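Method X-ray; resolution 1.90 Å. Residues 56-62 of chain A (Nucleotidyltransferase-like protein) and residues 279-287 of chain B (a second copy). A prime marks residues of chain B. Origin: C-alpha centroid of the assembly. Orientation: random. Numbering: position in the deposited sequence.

Chain A (56-62) KHYRLNT
Chain B (279-287) LGVELVTYE

Residues 56–60 of chain A and the strand reaching 287′ of chain B meet edge to edge as extended, antiparallel strands, their N-to-C directions 129° apart and their axes 4.5 Å apart at closest approach. Tyr58 faces Leu283′ (CA to CA 4.7 Å) as a non-hydrogen-bonded pair, and Arg59 faces Glu282′ (CA to CA 4.9 Å) as a hydrogen-bonded one. In the latter, both backbone groups of each residue are paired: Arg59 N donates to Glu282′ O and Glu282′ N to Arg59 O, each at 2.8 Å and nearly straight. Glu282′ O also lies 3.2 Å from Tyr58 CA in a CA-H...O contact.

The same two residues pair again through their side chains, on one face of the sheet. Arg59 (t, t, p; chi4 -173°) presents the edge of its guanidinium to the carboxylate of Glu282′ (m, t; chi3 -58°), NE donating to OE1 and NH2 to OE2, both at 3.0 Å, in a bidentate salt bridge. Water 2 extends this network: it accepts from Asn61 N at 2.6 Å, where the chain turns out of the strand (phi/psi 69/-101), and lies 2.7 Å from Glu282′ OE1 and 2.8 Å from Gly280′ O.

Toward the other end, Val284′ N donates to His57 O over a long 3.3 Å, though at 174°. Water 1 links the same two residues a second time, donating to His57 O at 2.7 Å and to Val284′ O at 2.6 Å, so that His57 O accepts from both Val284′ N and the water. His57 (m, chi2 169°) and Tyr286′ (m, chi2 -81°) meet edge to edge, with ND1 of His57 hydrogen-bonded to OH of Tyr286′ at 2.8 Å; either could be the donor.

On the face opposite the salt bridge, Tyr58 (m, chi2 -79°) packs its CD1 3.7 Å from Val281′ CG2 and its CE1 3.5 Å from Leu283′ CD2. Val281′ is p and Leu283′ m, t.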

# COMPACT_ATOMS: atom_id res chain seq x y z
N LYS A 56 6.02 18.73 -12.10
CA LYS A 56 6.75 19.45 -13.14
C LYS A 56 8.04 19.98 -12.50
O LYS A 56 8.05 20.35 -11.35
CB LYS A 56 5.90 20.61 -13.66
CG LYS A 56 4.49 20.21 -14.06
CD LYS A 56 3.71 21.38 -14.65
CE LYS A 56 2.21 21.04 -14.85
NZ LYS A 56 1.43 21.97 -15.76
N HIS A 57 9.12 19.97 -13.27
CA HIS A 57 10.46 20.44 -12.81
C HIS A 57 11.00 21.55 -13.69
O HIS A 57 11.07 21.43 -14.90
CB HIS A 57 11.51 19.31 -12.84
CG HIS A 57 11.36 18.31 -11.75
ND1 HIS A 57 12.06 17.12 -11.74
CD2 HIS A 57 10.57 18.30 -10.66
CE1 HIS A 57 11.72 16.43 -10.66
NE2 HIS A 57 10.83 17.14 -9.98
N TYR A 58 11.41 22.62 -13.03
CA TYR A 58 11.90 23.84 -13.66
C TYR A 58 13.22 24.32 -13.08
O TYR A 58 13.58 24.02 -11.95
CB TYR A 58 10.91 24.98 -13.37
CG TYR A 58 9.50 24.73 -13.85
CD1 TYR A 58 9.15 24.89 -15.19
CD2 TYR A 58 8.51 24.34 -12.95
CE1 TYR A 58 7.87 24.67 -15.61
CE2 TYR A 58 7.21 24.12 -13.37
CZ TYR A 58 6.91 24.28 -14.70
OH TYR A 58 5.63 24.06 -15.12
N ARG A 59 13.95 25.07 -13.90
CA ARG A 59 15.06 25.92 -13.39
C ARG A 59 14.80 27.35 -13.88
O ARG A 59 14.52 27.61 -15.05
CB ARG A 59 16.46 25.46 -13.80
CG ARG A 59 17.54 26.15 -12.97
CD ARG A 59 18.91 25.57 -13.25
NE ARG A 59 19.34 25.83 -14.60
CZ ARG A 59 20.44 25.31 -15.13
NH1 ARG A 59 21.21 24.51 -14.41
NH2 ARG A 59 20.77 25.57 -16.38
N LEU A 60 14.78 28.27 -12.93
CA LEU A 60 14.58 29.67 -13.25
C LEU A 60 15.79 30.41 -12.75
O LEU A 60 15.99 30.64 -11.55
CB LEU A 60 13.28 30.24 -12.68
CG LEU A 60 13.10 31.71 -13.06
CD1 LEU A 60 13.27 31.96 -14.56
CD2 LEU A 60 11.78 32.25 -12.56
N ASN A 61 16.61 30.75 -13.74
CA ASN A 61 17.89 31.34 -13.52
C ASN A 61 18.76 30.26 -12.90
O ASN A 61 19.23 29.33 -13.58
CB ASN A 61 17.78 32.59 -12.66
CG ASN A 61 17.03 33.72 -13.41
OD1 ASN A 61 17.10 33.81 -14.65
ND2 ASN A 61 16.29 34.54 -12.68
N THR A 62 18.91 30.37 -11.60
CA THR A 62 19.77 29.43 -10.90
C THR A 62 18.94 28.50 -9.98
O THR A 62 19.42 27.48 -9.48
CB THR A 62 20.83 30.22 -10.11
OG1 THR A 62 21.66 29.30 -9.39
CG2 THR A 62 20.19 31.20 -9.11
N LEU B 279 11.69 32.85 -23.62
CA LEU B 279 11.38 32.88 -22.17
C LEU B 279 12.59 32.60 -21.32
O LEU B 279 13.61 32.11 -21.79
CB LEU B 279 10.28 31.89 -21.81
CG LEU B 279 8.96 32.10 -22.55
CD1 LEU B 279 8.01 30.93 -22.31
CD2 LEU B 279 8.31 33.41 -22.11
N GLY B 280 12.43 32.86 -20.02
CA GLY B 280 13.54 32.70 -19.06
C GLY B 280 13.59 31.36 -18.36
O GLY B 280 14.64 30.88 -17.97
N VAL B 281 12.43 30.76 -18.23
CA VAL B 281 12.29 29.47 -17.56
C VAL B 281 12.89 28.32 -18.37
O VAL B 281 12.75 28.26 -19.57
CB VAL B 281 10.83 29.15 -17.25
CG1 VAL B 281 10.10 28.79 -18.56
CG2 VAL B 281 10.76 28.03 -16.25
N GLU B 282 13.60 27.46 -17.67
CA GLU B 282 14.11 26.23 -18.22
C GLU B 282 13.34 25.02 -17.69
O GLU B 282 12.91 24.96 -16.53
CB GLU B 282 15.56 26.03 -17.85
CG GLU B 282 16.53 26.96 -18.52
CD GLU B 282 17.82 27.10 -17.73
OE1 GLU B 282 17.74 27.51 -16.54
OE2 GLU B 282 18.89 26.82 -18.28
N LEU B 283 13.17 24.03 -18.56
CA LEU B 283 12.61 22.76 -18.15
C LEU B 283 13.75 21.81 -17.92
O LEU B 283 14.66 21.74 -18.73
CB LEU B 283 11.64 22.20 -19.19
CG LEU B 283 10.30 22.96 -19.28
CD1 LEU B 283 9.52 22.54 -20.49
CD2 LEU B 283 9.48 22.74 -18.05
N VAL B 284 13.69 21.08 -16.81
CA VAL B 284 14.73 20.08 -16.50
C VAL B 284 14.41 18.88 -17.36
O VAL B 284 13.25 18.48 -17.50
CB VAL B 284 14.77 19.72 -14.98
CG1 VAL B 284 15.96 18.80 -14.68
CG2 VAL B 284 14.87 20.97 -14.15
N THR B 285 15.42 18.34 -18.01
CA THR B 285 15.21 17.21 -18.91
C THR B 285 16.06 16.03 -18.48
O THR B 285 17.09 16.18 -17.82
CB THR B 285 15.45 17.58 -20.39
OG1 THR B 285 16.73 18.19 -20.51
CG2 THR B 285 14.40 18.56 -20.89
N TYR B 286 15.58 14.85 -18.82
CA TYR B 286 16.21 13.61 -18.37
C TYR B 286 16.35 12.66 -19.52
O TYR B 286 15.44 12.49 -20.31
CB TYR B 286 15.37 12.94 -17.27
CG TYR B 286 15.14 13.84 -16.07
CD1 TYR B 286 16.10 13.99 -15.09
CD2 TYR B 286 13.96 14.56 -15.93
CE1 TYR B 286 15.91 14.81 -14.01
CE2 TYR B 286 13.77 15.41 -14.84
CZ TYR B 286 14.75 15.52 -13.89
OH TYR B 286 14.57 16.32 -12.82
N GLU B 287 17.51 12.02 -19.59
CA GLU B 287 17.79 11.06 -20.64
C GLU B 287 18.60 9.87 -20.16
O GLU B 287 19.59 10.04 -19.44
CB GLU B 287 18.55 11.74 -21.78
CG GLU B 287 18.35 11.04 -23.11
CD GLU B 287 18.98 11.79 -24.27
OE1 GLU B 287 19.83 12.68 -24.01
OE2 GLU B 287 18.59 11.49 -25.43
O HOH W 1 10.99 19.15 -16.32
O HOH W 2 16.53 29.88 -16.23